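Local coordinates for protein ectonucleotide pyrophosphatase/phosphodiesterase family member 5 (Mus musculus, PDB 5VEO) that probably hydrolyses phosphodiester bonds of a restricted range of nucleotide substrates as a zinc-dependent ectoenzyme, at residues A[46-51]-A[350-355]; A[61-66]-A[104-109]; A[236-241]-A[310-315]. The protein carries 1 engineered substitution. All coordinates share one frame; numbering follows the deposited sequence.

Interaction 1: A[46-51]-A[350-355]. With NAG (2-acetamido-2-deoxy-beta-D-glucopyranose), chain G; EDO (1,2-ethanediol), chain K.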
loop_
_atom_site.group_PDB
_atom_site.type_symbol
_atom_site.label_atom_id
_atom_site.label_comp_id
_atom_site.label_asym_id
_atom_site.label_seq_id
_atom_site.Cartn_x
_atom_site.Cartn_y
_atom_site.Cartn_z
ATOM N N HIS A 46 -2.047 19.037 -1.635
ATOM C CA HIS A 46 -3.030 17.989 -1.899
ATOM C C HIS A 46 -2.858 17.569 -3.350
ATOM O O HIS A 46 -2.744 18.431 -4.216
ATOM C CB HIS A 46 -4.444 18.533 -1.624
ATOM C CG HIS A 46 -5.572 17.583 -1.907
ATOM N ND1 HIS A 46 -6.815 18.041 -2.293
ATOM C CD2 HIS A 46 -5.670 16.230 -1.845
ATOM C CE1 HIS A 46 -7.629 17.011 -2.462
ATOM N NE2 HIS A 46 -6.966 15.903 -2.186
ATOM N N VAL A 47 -2.779 16.264 -3.609
ATOM C CA VAL A 47 -2.673 15.735 -4.964
ATOM C C VAL A 47 -3.956 14.966 -5.263
ATOM O O VAL A 47 -4.289 14.020 -4.548
ATOM C CB VAL A 47 -1.439 14.837 -5.136
ATOM C CG1 VAL A 47 -1.414 14.241 -6.541
ATOM C CG2 VAL A 47 -0.141 15.640 -4.877
ATOM N N ASN A 48 -4.668 15.352 -6.334
ATOM C CA ASN A 48 -5.951 14.708 -6.627
ATOM C C ASN A 48 -5.810 13.226 -6.970
ATOM O O ASN A 48 -6.573 12.390 -6.462
ATOM C CB ASN A 48 -6.651 15.416 -7.789
ATOM C CG ASN A 48 -7.325 16.694 -7.381
ATOM O OD1 ASN A 48 -7.650 16.911 -6.212
ATOM N ND2 ASN A 48 -7.618 17.538 -8.380
ATOM N N GLN A 49 -4.916 12.891 -7.908
ATOM C CA GLN A 49 -4.858 11.556 -8.512
ATOM C C GLN A 49 -3.448 10.992 -8.392
ATOM O O GLN A 49 -2.552 11.345 -9.163
ATOM C CB GLN A 49 -5.308 11.580 -9.968
ATOM C CG GLN A 49 -6.809 11.717 -10.096
ATOM C CD GLN A 49 -7.576 10.498 -9.557
ATOM O OE1 GLN A 49 -7.485 9.399 -10.093
ATOM N NE2 GLN A 49 -8.301 10.691 -8.481
ATOM N N VAL A 50 -3.306 10.076 -7.444
ATOM C CA VAL A 50 -2.073 9.343 -7.186
ATOM C C VAL A 50 -2.191 7.996 -7.856
ATOM O O VAL A 50 -3.033 7.173 -7.467
ATOM C CB VAL A 50 -1.844 9.147 -5.688
ATOM C CG1 VAL A 50 -0.567 8.298 -5.437
ATOM C CG2 VAL A 50 -1.823 10.483 -4.974
ATOM N N THR A 51 -1.373 7.768 -8.864
ATOM C CA THR A 51 -1.308 6.445 -9.460
ATOM C C THR A 51 -0.382 5.591 -8.613
ATOM O O THR A 51 0.837 5.832 -8.568
ATOM C CB THR A 51 -0.818 6.507 -10.899
ATOM O OG1 THR A 51 -1.737 7.267 -11.668
ATOM C CG2 THR A 51 -0.735 5.122 -11.469
ATOM N N THR A 350 -2.889 22.799 -4.612
ATOM C CA THR A 350 -3.443 21.562 -5.147
ATOM C C THR A 350 -2.777 21.244 -6.470
ATOM O O THR A 350 -2.709 22.091 -7.367
ATOM C CB THR A 350 -4.953 21.648 -5.331
ATOM O OG1 THR A 350 -5.551 22.015 -4.093
ATOM C CG2 THR A 350 -5.526 20.288 -5.775
ATOM N N LYS A 351 -2.326 20.008 -6.585
ATOM C CA LYS A 351 -1.689 19.451 -7.760
ATOM C C LYS A 351 -2.564 18.329 -8.318
ATOM O O LYS A 351 -3.162 17.563 -7.557
ATOM C CB LYS A 351 -0.312 18.925 -7.357
ATOM C CG LYS A 351 0.432 18.237 -8.410
ATOM C CD LYS A 351 1.817 17.987 -7.915
ATOM C CE LYS A 351 2.486 17.003 -8.774
ATOM N NZ LYS A 351 3.091 17.619 -9.943
ATOM N N GLU A 352 -2.612 18.190 -9.648
ATOM C CA GLU A 352 -3.546 17.219 -10.213
ATOM C C GLU A 352 -3.100 15.772 -9.986
ATOM O O GLU A 352 -3.926 14.934 -9.609
ATOM C CB GLU A 352 -3.772 17.477 -11.696
ATOM C CG GLU A 352 -4.668 16.443 -12.357
ATOM C CD GLU A 352 -6.059 16.314 -11.719
ATOM O OE1 GLU A 352 -6.533 17.265 -11.047
ATOM O OE2 GLU A 352 -6.688 15.249 -11.920
ATOM N N ALA A 353 -1.820 15.446 -10.225
ATOM C CA ALA A 353 -1.428 14.038 -10.289
ATOM C C ALA A 353 0.006 13.784 -9.845
ATOM O O ALA A 353 0.880 14.645 -9.961
ATOM C CB ALA A 353 -1.584 13.492 -11.715
ATOM N N MET A 354 0.236 12.555 -9.386
ATOM C CA MET A 354 1.579 12.087 -9.088
ATOM C C MET A 354 1.572 10.570 -9.188
ATOM O O MET A 354 0.515 9.937 -9.191
ATOM C CB MET A 354 2.028 12.559 -7.707
ATOM C CG MET A 354 1.497 11.743 -6.560
ATOM S SD MET A 354 2.035 12.313 -4.899
ATOM C CE MET A 354 3.732 11.817 -4.767
ATOM N N ASN A 355 2.762 9.992 -9.297
ATOM C CA ASN A 355 2.941 8.555 -9.157
ATOM C C ASN A 355 3.428 8.245 -7.747
ATOM O O ASN A 355 4.286 8.955 -7.214
ATOM C CB ASN A 355 3.958 8.047 -10.173
ATOM C CG ASN A 355 3.482 8.208 -11.609
ATOM O OD1 ASN A 355 2.334 7.905 -11.925
ATOM N ND2 ASN A 355 4.366 8.681 -12.471
HETATM C C1 NAG G . 4.174 8.867 -13.897
HETATM C C2 NAG G . 4.249 10.319 -14.439
HETATM C C3 NAG G . 4.242 10.338 -15.967
HETATM C C4 NAG G . 5.293 9.394 -16.528
HETATM C C5 NAG G . 5.080 8.001 -15.963
HETATM C C6 NAG G . 6.093 7.009 -16.473
HETATM C C7 NAG G . 3.342 12.032 -12.946
HETATM C C8 NAG G . 2.121 12.795 -12.543
HETATM N N2 NAG G . 3.169 11.142 -13.926
HETATM O O3 NAG G . 4.511 11.662 -16.415
HETATM O O4 NAG G . 5.203 9.334 -17.946
HETATM O O5 NAG G . 5.210 8.046 -14.536
HETATM O O6 NAG G . 7.349 7.181 -15.829
HETATM O O7 NAG G . 4.436 12.177 -12.367
HETATM C C1 EDO K . 2.890 4.085 -10.525
HETATM O O1 EDO K . 3.455 4.691 -9.332
HETATM C C2 EDO K . 3.473 4.621 -11.846
HETATM O O2 EDO K . 2.845 3.971 -12.990
HETATM O O HOH W 1 0.343 7.741 -14.098
#
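Two parallel strands form one edge of the large mixed sheet of the alkaline-phosphatase-like domain, with 349-355 outermost and 45-51 beside it. Both strands turn a corner together, at Asn48 and Glu352, where the backbone becomes locally helical, and the pairing carries on through the bend. Before it, Lys351 N reaches His46 O (2.9 Å) almost straight along the C=O axis, and Lys351 O in turn accepts Asn48 N. At the corner Gln49 N donates to Glu352 O (2.8 Å); beyond it, Met354 O accepts Thr51 N. A side-chain bond bridges the two corners. Glu352 leaves with CG anti to its backbone N and bends at chi2 (58°), bringing the carboxylate back to Asn48, whose ND2 donates to OE1 at 2.9 Å. The oxygen lies in the amide plane but is met from above the carboxylate plane, the two planes standing 72° apart. An alanine in place of Asn48 would lose this amide and would probably leave the Glu352 carboxylate less firmly placed. Met354 has its CG in the crowded position between N and carbonyl carbon (chi1 80°), where it packs on Val47 CG1 (3.8 Å) and Val50 CG2 (3.9 Å). At the far end a water donates to Asn355 OD1 (3.0 Å) and also bonds Thr51 OG1; Asn355 ND2 carries an N-linked sugar whose acetyl methyl C8 lies 3.6 Å from Met354 CA. Phe338 of strand 338-341, the next strand inward, meets the apolar face of Val47, Val50 and Met354, while Lys351 NZ donates to Asn380 O and forms a salt bridge with Asp383, and Gln49 OE1 bonds His335. Just beyond, Asp358 receives Asn355 N ahead of helix 359-366.

Interaction 2: A[61-66]-A[104-109]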
loop_
_atom_site.group_PDB
_atom_site.type_symbol
_atom_site.label_atom_id
_atom_site.label_comp_id
_atom_site.label_asym_id
_atom_site.label_seq_id
_atom_site.Cartn_x
_atom_site.Cartn_y
_atom_site.Cartn_z
ATOM N N ASN A 61 2.205 -1.934 -2.181
ATOM C CA ASN A 61 2.155 -0.477 -2.251
ATOM C C ASN A 61 2.908 0.208 -1.125
ATOM O O ASN A 61 3.558 1.229 -1.364
ATOM C CB ASN A 61 0.710 -0.020 -2.350
ATOM C CG ASN A 61 0.289 -0.017 -3.775
ATOM O OD1 ASN A 61 0.551 0.949 -4.491
ATOM N ND2 ASN A 61 -0.239 -1.145 -4.245
ATOM N N HIS A 62 2.899 -0.354 0.085
ATOM C CA HIS A 62 3.693 0.257 1.141
ATOM C C HIS A 62 5.184 0.087 0.855
ATOM O O HIS A 62 5.972 1.002 1.115
ATOM C CB HIS A 62 3.335 -0.318 2.511
ATOM C CG HIS A 62 2.015 0.146 3.066
ATOM N ND1 HIS A 62 0.846 -0.545 2.860
ATOM C CD2 HIS A 62 1.688 1.215 3.841
ATOM C CE1 HIS A 62 -0.149 0.070 3.484
ATOM N NE2 HIS A 62 0.336 1.142 4.087
ATOM N N TYR A 63 5.592 -1.050 0.274
ATOM C CA TYR A 63 7.020 -1.191 -0.009
ATOM C C TYR A 63 7.445 -0.263 -1.148
ATOM O O TYR A 63 8.568 0.265 -1.129
ATOM C CB TYR A 63 7.380 -2.641 -0.307
ATOM C CG TYR A 63 8.825 -3.031 0.071
ATOM C CD1 TYR A 63 9.404 -2.590 1.259
ATOM C CD2 TYR A 63 9.569 -3.884 -0.737
ATOM C CE1 TYR A 63 10.686 -2.968 1.615
ATOM C CE2 TYR A 63 10.865 -4.268 -0.382
ATOM C CZ TYR A 63 11.412 -3.795 0.795
ATOM O OH TYR A 63 12.686 -4.166 1.206
ATOM N N THR A 64 6.555 -0.006 -2.114
ATOM C CA THR A 64 6.843 1.009 -3.122
ATOM C C THR A 64 7.074 2.377 -2.484
ATOM O O THR A 64 7.964 3.123 -2.904
ATOM C CB THR A 64 5.705 1.066 -4.147
ATOM O OG1 THR A 64 5.794 -0.090 -4.982
ATOM C CG2 THR A 64 5.788 2.323 -5.027
ATOM N N LEU A 65 6.294 2.728 -1.471
ATOM C CA LEU A 65 6.442 4.048 -0.879
ATOM C C LEU A 65 7.818 4.235 -0.265
ATOM O O LEU A 65 8.316 5.362 -0.217
ATOM C CB LEU A 65 5.362 4.279 0.175
ATOM C CG LEU A 65 3.918 4.395 -0.337
ATOM C CD1 LEU A 65 2.965 4.732 0.802
ATOM C CD2 LEU A 65 3.773 5.402 -1.465
ATOM N N VAL A 66 8.445 3.159 0.209
ATOM C CA VAL A 66 9.724 3.267 0.914
ATOM C C VAL A 66 10.902 2.778 0.070
ATOM O O VAL A 66 12.045 2.760 0.564
ATOM C CB VAL A 66 9.686 2.561 2.282
ATOM C CG1 VAL A 66 8.623 3.200 3.163
ATOM C CG2 VAL A 66 9.452 1.038 2.169
ATOM N N GLU A 104 14.462 -8.662 0.426
ATOM C CA GLU A 104 15.827 -8.216 0.212
ATOM C C GLU A 104 16.178 -7.977 -1.258
ATOM O O GLU A 104 17.347 -7.717 -1.568
ATOM C CB GLU A 104 16.772 -9.221 0.873
ATOM C CG GLU A 104 16.711 -9.047 2.385
ATOM C CD GLU A 104 17.483 -10.071 3.173
ATOM O OE1 GLU A 104 17.696 -11.211 2.691
ATOM O OE2 GLU A 104 17.880 -9.717 4.298
ATOM N N GLU A 105 15.202 -8.000 -2.171
ATOM C CA GLU A 105 15.484 -7.518 -3.519
ATOM C C GLU A 105 15.545 -6.000 -3.580
ATOM O O GLU A 105 15.942 -5.449 -4.613
ATOM C CB GLU A 105 14.450 -8.078 -4.504
ATOM C CG GLU A 105 14.470 -9.591 -4.456
ATOM C CD GLU A 105 13.486 -10.291 -5.353
ATOM O OE1 GLU A 105 13.536 -11.541 -5.374
ATOM O OE2 GLU A 105 12.688 -9.633 -6.038
ATOM N N ALA A 106 15.187 -5.317 -2.495
ATOM C CA ALA A 106 15.277 -3.869 -2.403
ATOM C C ALA A 106 15.746 -3.509 -1.004
ATOM O O ALA A 106 15.932 -4.380 -0.145
ATOM C CB ALA A 106 13.935 -3.197 -2.713
ATOM N N THR A 107 15.932 -2.213 -0.784
ATOM C CA THR A 107 16.348 -1.673 0.509
ATOM C C THR A 107 15.411 -0.535 0.891
ATOM O O THR A 107 15.413 0.511 0.211
ATOM C CB THR A 107 17.791 -1.182 0.447
ATOM O OG1 THR A 107 18.651 -2.293 0.178
ATOM C CG2 THR A 107 18.196 -0.524 1.764
ATOM N N PRO A 108 14.615 -0.673 1.955
ATOM C CA PRO A 108 13.701 0.412 2.332
ATOM C C PRO A 108 14.449 1.612 2.887
ATOM O O PRO A 108 15.561 1.509 3.419
ATOM C CB PRO A 108 12.805 -0.228 3.397
ATOM C CG PRO A 108 13.689 -1.288 4.014
ATOM C CD PRO A 108 14.496 -1.826 2.867
ATOM N N ILE A 109 13.787 2.767 2.786
ATOM C CA ILE A 109 14.435 4.038 3.066
ATOM C C ILE A 109 14.934 4.146 4.512
ATOM O O ILE A 109 15.885 4.880 4.781
ATOM C CB ILE A 109 13.485 5.191 2.700
ATOM C CG1 ILE A 109 14.276 6.498 2.685
ATOM C CG2 ILE A 109 12.290 5.253 3.647
ATOM C CD1 ILE A 109 13.477 7.684 2.214
#
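Tyr63 sends its CG roughly anti to the backbone N (chi1 -151°), so the ring reaches out from helix 58-67 to the passing chain 104-109. The ring reaches it tip first. CE2 meets Ala106 CB at 4.0 Å, CE1 meets Pro108 CB at 3.9 Å, and OH lies against Pro108 CD (3.4 Å), so the phenol end sits between the alanine methyl and the proline ring. The hydroxyl is hydrogen-bonded to Trp103 O, just ahead of this loop, which ties the ring at its tip. One turn on, Val66 places CG2 in the crowded position between N and carbonyl carbon, against Pro108 CB (3.8 Å), while its CB faces Ile109 CG2. Val66 O also receives Ile109 N at 2.8 Å, a weak, bent bond (127° at the hydrogen), and Pro108 CA approaches the same oxygen. Ile109 itself packs on toward Phe170 of strand 168-173 and Tyr360 of helix 359-366. Here the last turn of helix 58-67 meets the start of helix 109-115, with Pro108 at the N-cap position; the former helix starts at the engineered Ala58, which replaces the threonine expected to be the nucleophile in this phosphodiesterase family.

Interaction 3: A[236-241]-A[310-315]. With NAG (2-acetamido-2-deoxy-beta-D-glucopyranose), chain J.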
loop_
_atom_site.group_PDB
_atom_site.type_symbol
_atom_site.label_atom_id
_atom_site.label_comp_id
_atom_site.label_asym_id
_atom_site.label_seq_id
_atom_site.Cartn_x
_atom_site.Cartn_y
_atom_site.Cartn_z
ATOM N N ILE A 236 -16.970 -14.573 -10.309
ATOM C CA ILE A 236 -16.393 -15.557 -11.217
ATOM C C ILE A 236 -15.970 -16.740 -10.361
ATOM O O ILE A 236 -15.137 -16.590 -9.461
ATOM C CB ILE A 236 -15.193 -14.986 -11.986
ATOM C CG1 ILE A 236 -15.580 -13.714 -12.745
ATOM C CG2 ILE A 236 -14.617 -16.031 -12.927
ATOM C CD1 ILE A 236 -14.611 -12.606 -12.558
ATOM N N GLU A 237 -16.543 -17.908 -10.621
ATOM C CA GLU A 237 -16.298 -19.086 -9.796
ATOM C C GLU A 237 -15.395 -20.041 -10.575
ATOM O O GLU A 237 -15.811 -20.613 -11.588
ATOM C CB GLU A 237 -17.608 -19.753 -9.395
ATOM C CG GLU A 237 -17.421 -20.805 -8.338
ATOM C CD GLU A 237 -18.725 -21.503 -7.966
ATOM O OE1 GLU A 237 -19.799 -20.851 -8.043
ATOM O OE2 GLU A 237 -18.671 -22.699 -7.596
ATOM N N LEU A 238 -14.158 -20.205 -10.101
ATOM C CA LEU A 238 -13.154 -20.907 -10.896
ATOM C C LEU A 238 -13.529 -22.361 -11.117
ATOM O O LEU A 238 -13.214 -22.925 -12.170
ATOM C CB LEU A 238 -11.784 -20.833 -10.224
ATOM C CG LEU A 238 -11.158 -19.434 -10.133
ATOM C CD1 LEU A 238 -9.812 -19.434 -9.428
ATOM C CD2 LEU A 238 -11.017 -18.812 -11.507
ATOM N N ASP A 239 -14.182 -22.991 -10.144
ATOM C CA ASP A 239 -14.446 -24.411 -10.315
ATOM C C ASP A 239 -15.576 -24.678 -11.301
ATOM O O ASP A 239 -15.867 -25.850 -11.586
ATOM C CB ASP A 239 -14.685 -25.064 -8.945
ATOM C CG ASP A 239 -15.957 -24.618 -8.267
ATOM O OD1 ASP A 239 -16.617 -23.679 -8.760
ATOM O OD2 ASP A 239 -16.283 -25.219 -7.212
ATOM N N ARG A 240 -16.174 -23.635 -11.877
ATOM C CA ARG A 240 -17.020 -23.820 -13.049
ATOM C C ARG A 240 -16.202 -24.113 -14.299
ATOM O O ARG A 240 -16.749 -24.641 -15.274
ATOM C CB ARG A 240 -17.878 -22.582 -13.294
ATOM C CG ARG A 240 -19.030 -22.379 -12.295
ATOM C CD ARG A 240 -20.031 -21.312 -12.781
ATOM N NE ARG A 240 -20.225 -21.384 -14.233
ATOM C CZ ARG A 240 -20.982 -20.568 -14.957
ATOM N NH1 ARG A 240 -21.657 -19.577 -14.390
ATOM N NH2 ARG A 240 -21.056 -20.758 -16.268
ATOM N N TYR A 241 -14.909 -23.808 -14.283
ATOM C CA TYR A 241 -14.033 -23.928 -15.444
ATOM C C TYR A 241 -12.857 -24.860 -15.236
ATOM O O TYR A 241 -12.418 -25.496 -16.201
ATOM C CB TYR A 241 -13.466 -22.553 -15.824
ATOM C CG TYR A 241 -14.513 -21.474 -15.796
ATOM C CD1 TYR A 241 -15.497 -21.419 -16.767
ATOM C CD2 TYR A 241 -14.536 -20.526 -14.782
ATOM C CE1 TYR A 241 -16.479 -20.452 -16.735
ATOM C CE2 TYR A 241 -15.502 -19.547 -14.749
ATOM C CZ TYR A 241 -16.473 -19.514 -15.727
ATOM O OH TYR A 241 -17.431 -18.534 -15.685
ATOM N N TRP A 310 -15.654 -7.045 -9.636
ATOM C CA TRP A 310 -15.865 -8.478 -9.767
ATOM C C TRP A 310 -14.998 -9.238 -8.769
ATOM O O TRP A 310 -13.872 -8.826 -8.441
ATOM C CB TRP A 310 -15.564 -8.936 -11.205
ATOM C CG TRP A 310 -16.678 -8.543 -12.127
ATOM C CD1 TRP A 310 -16.901 -7.317 -12.667
ATOM C CD2 TRP A 310 -17.778 -9.363 -12.527
ATOM N NE1 TRP A 310 -18.059 -7.323 -13.399
ATOM C CE2 TRP A 310 -18.610 -8.575 -13.342
ATOM C CE3 TRP A 310 -18.122 -10.693 -12.293
ATOM C CZ2 TRP A 310 -19.783 -9.066 -13.900
ATOM C CZ3 TRP A 310 -19.268 -11.191 -12.879
ATOM C CH2 TRP A 310 -20.081 -10.382 -13.673
ATOM N N TYR A 311 -15.535 -10.356 -8.287
ATOM C CA TYR A 311 -14.883 -11.181 -7.276
ATOM C C TYR A 311 -14.552 -12.541 -7.863
ATOM O O TYR A 311 -15.368 -13.128 -8.570
ATOM C CB TYR A 311 -15.768 -11.388 -6.034
ATOM C CG TYR A 311 -15.048 -11.146 -4.737
ATOM C CD1 TYR A 311 -15.240 -9.952 -4.038
ATOM C CD2 TYR A 311 -14.187 -12.099 -4.193
ATOM C CE1 TYR A 311 -14.578 -9.698 -2.864
ATOM C CE2 TYR A 311 -13.509 -11.846 -3.008
ATOM C CZ TYR A 311 -13.726 -10.651 -2.338
ATOM O OH TYR A 311 -13.087 -10.369 -1.149
ATOM N N ILE A 312 -13.353 -13.035 -7.577
ATOM C CA ILE A 312 -12.965 -14.389 -7.955
ATOM C C ILE A 312 -13.095 -15.289 -6.740
ATOM O O ILE A 312 -12.449 -15.053 -5.711
ATOM C CB ILE A 312 -11.533 -14.444 -8.501
ATOM C CG1 ILE A 312 -11.351 -13.417 -9.610
ATOM C CG2 ILE A 312 -11.212 -15.873 -8.970
ATOM C CD1 ILE A 312 -9.915 -13.284 -10.049
ATOM N N LEU A 313 -13.912 -16.325 -6.874
ATOM C CA LEU A 313 -14.092 -17.340 -5.846
ATOM C C LEU A 313 -13.606 -18.658 -6.412
ATOM O O LEU A 313 -13.932 -19.005 -7.551
ATOM C CB LEU A 313 -15.549 -17.478 -5.414
ATOM C CG LEU A 313 -16.009 -16.537 -4.289
ATOM C CD1 LEU A 313 -15.999 -15.103 -4.655
ATOM C CD2 LEU A 313 -17.407 -16.932 -3.835
ATOM N N GLN A 314 -12.802 -19.377 -5.643
ATOM C CA GLN A 314 -12.355 -20.656 -6.150
ATOM C C GLN A 314 -13.511 -21.634 -6.168
ATOM O O GLN A 314 -13.705 -22.361 -7.145
ATOM C CB GLN A 314 -11.202 -21.195 -5.325
ATOM C CG GLN A 314 -10.618 -22.397 -5.982
ATOM C CD GLN A 314 -9.349 -22.836 -5.335
ATOM O OE1 GLN A 314 -9.105 -22.559 -4.156
ATOM N NE2 GLN A 314 -8.515 -23.514 -6.099
ATOM N N ASN A 315 -14.310 -21.640 -5.111
ATOM C CA ASN A 315 -15.552 -22.382 -5.132
ATOM C C ASN A 315 -16.579 -21.620 -4.298
ATOM O O ASN A 315 -16.326 -20.501 -3.823
ATOM C CB ASN A 315 -15.315 -23.832 -4.685
ATOM C CG ASN A 315 -14.917 -23.958 -3.224
ATOM O OD1 ASN A 315 -15.103 -23.047 -2.432
ATOM N ND2 ASN A 315 -14.371 -25.124 -2.863
HETATM C C1 NAG J . -13.966 -25.384 -1.498
HETATM C C2 NAG J . -14.841 -26.471 -0.850
HETATM C C3 NAG J . -14.375 -26.747 0.581
HETATM C C4 NAG J . -12.882 -27.043 0.615
HETATM C C5 NAG J . -12.138 -25.883 -0.029
HETATM C C6 NAG J . -10.637 -26.060 -0.062
HETATM C C7 NAG J . -17.147 -26.522 -1.721
HETATM C C8 NAG J . -18.532 -25.970 -1.563
HETATM N N2 NAG J . -16.238 -26.065 -0.853
HETATM O O3 NAG J . -15.111 -27.832 1.136
HETATM O O4 NAG J . -12.455 -27.211 1.963
HETATM O O5 NAG J . -12.577 -25.747 -1.388
HETATM O O6 NAG J . -10.262 -27.195 -0.829
HETATM O O7 NAG J . -16.865 -27.340 -2.595
#
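Ile236 has an unusual outer torsion, chi2 133°, away from a staggered position. It swings CD1 to 4.0 Å from both CB and CE3 of Trp310, and CG1 also touches CE3, the side chains crossing at about a right angle. Leu238, at the start of the 3-10 turn, sets CG, CD1 and CD2 about Ile312 CG2, with CG closest at 3.7 Å. The parallel backbone pairs Ile236 with Ile312 and Glu237 with Leu313, so these side chains reach diagonally to a residue two places earlier: Ile236 N meets Tyr311 O (2.8 Å) nearly straight, Ile236 O receives Leu313 N, and Leu313 O receives Leu238 N. Past the strands Asp239 N makes a weak bond to Gln314 O. Glu237 reaches out extended beyond CG; its OE1 pairs with Lys316, and its OE2 lies only 2.6 Å from Asp239 OD1, so one of the two acids probably holds a proton. Asp239 and Asn315 both put CG in the crowded position (chi1 68° and 67°), which brings Asp239 OD2 as near as 3.0 Å to Asn315 CB, tight packing. Asn315 OD1 accepts Ser317 N, while ND2 is bonded to sugar C1. Leu238 and Ile236 pack on strands 247-249 and 279-283 of the neighbouring antiparallel sheet. This is a short two-stranded parallel sheet ending in a glycosylated Asn-X-Ser sequon, with Ser317 OG hydrogen-bonded to the sugar.

In the fold
Interactions 1 and 2 are the nearer pair: strand 45-51 is followed, after a short connection, by helix 58-67, their centres lie 21 Å apart, and their nearest atoms about 6 Å apart. Interaction 3 stands off, with centres 35 Å from interaction 1 and 32 Å from interaction 2. Interaction 1 closes a chain loop that encloses the other two, which follow one another in series. Interaction 2 adjoins the catalytic side through its helix, where His62 contacts the zinc ligand Asp224. The side chain of Val50 lies about 13 Å from a bound zinc ion, and that of Tyr311 about 9 Å from a bound zinc ion, not necessarily the same one. Interactions 1 and 3 each end at an N-glycosylated asparagine.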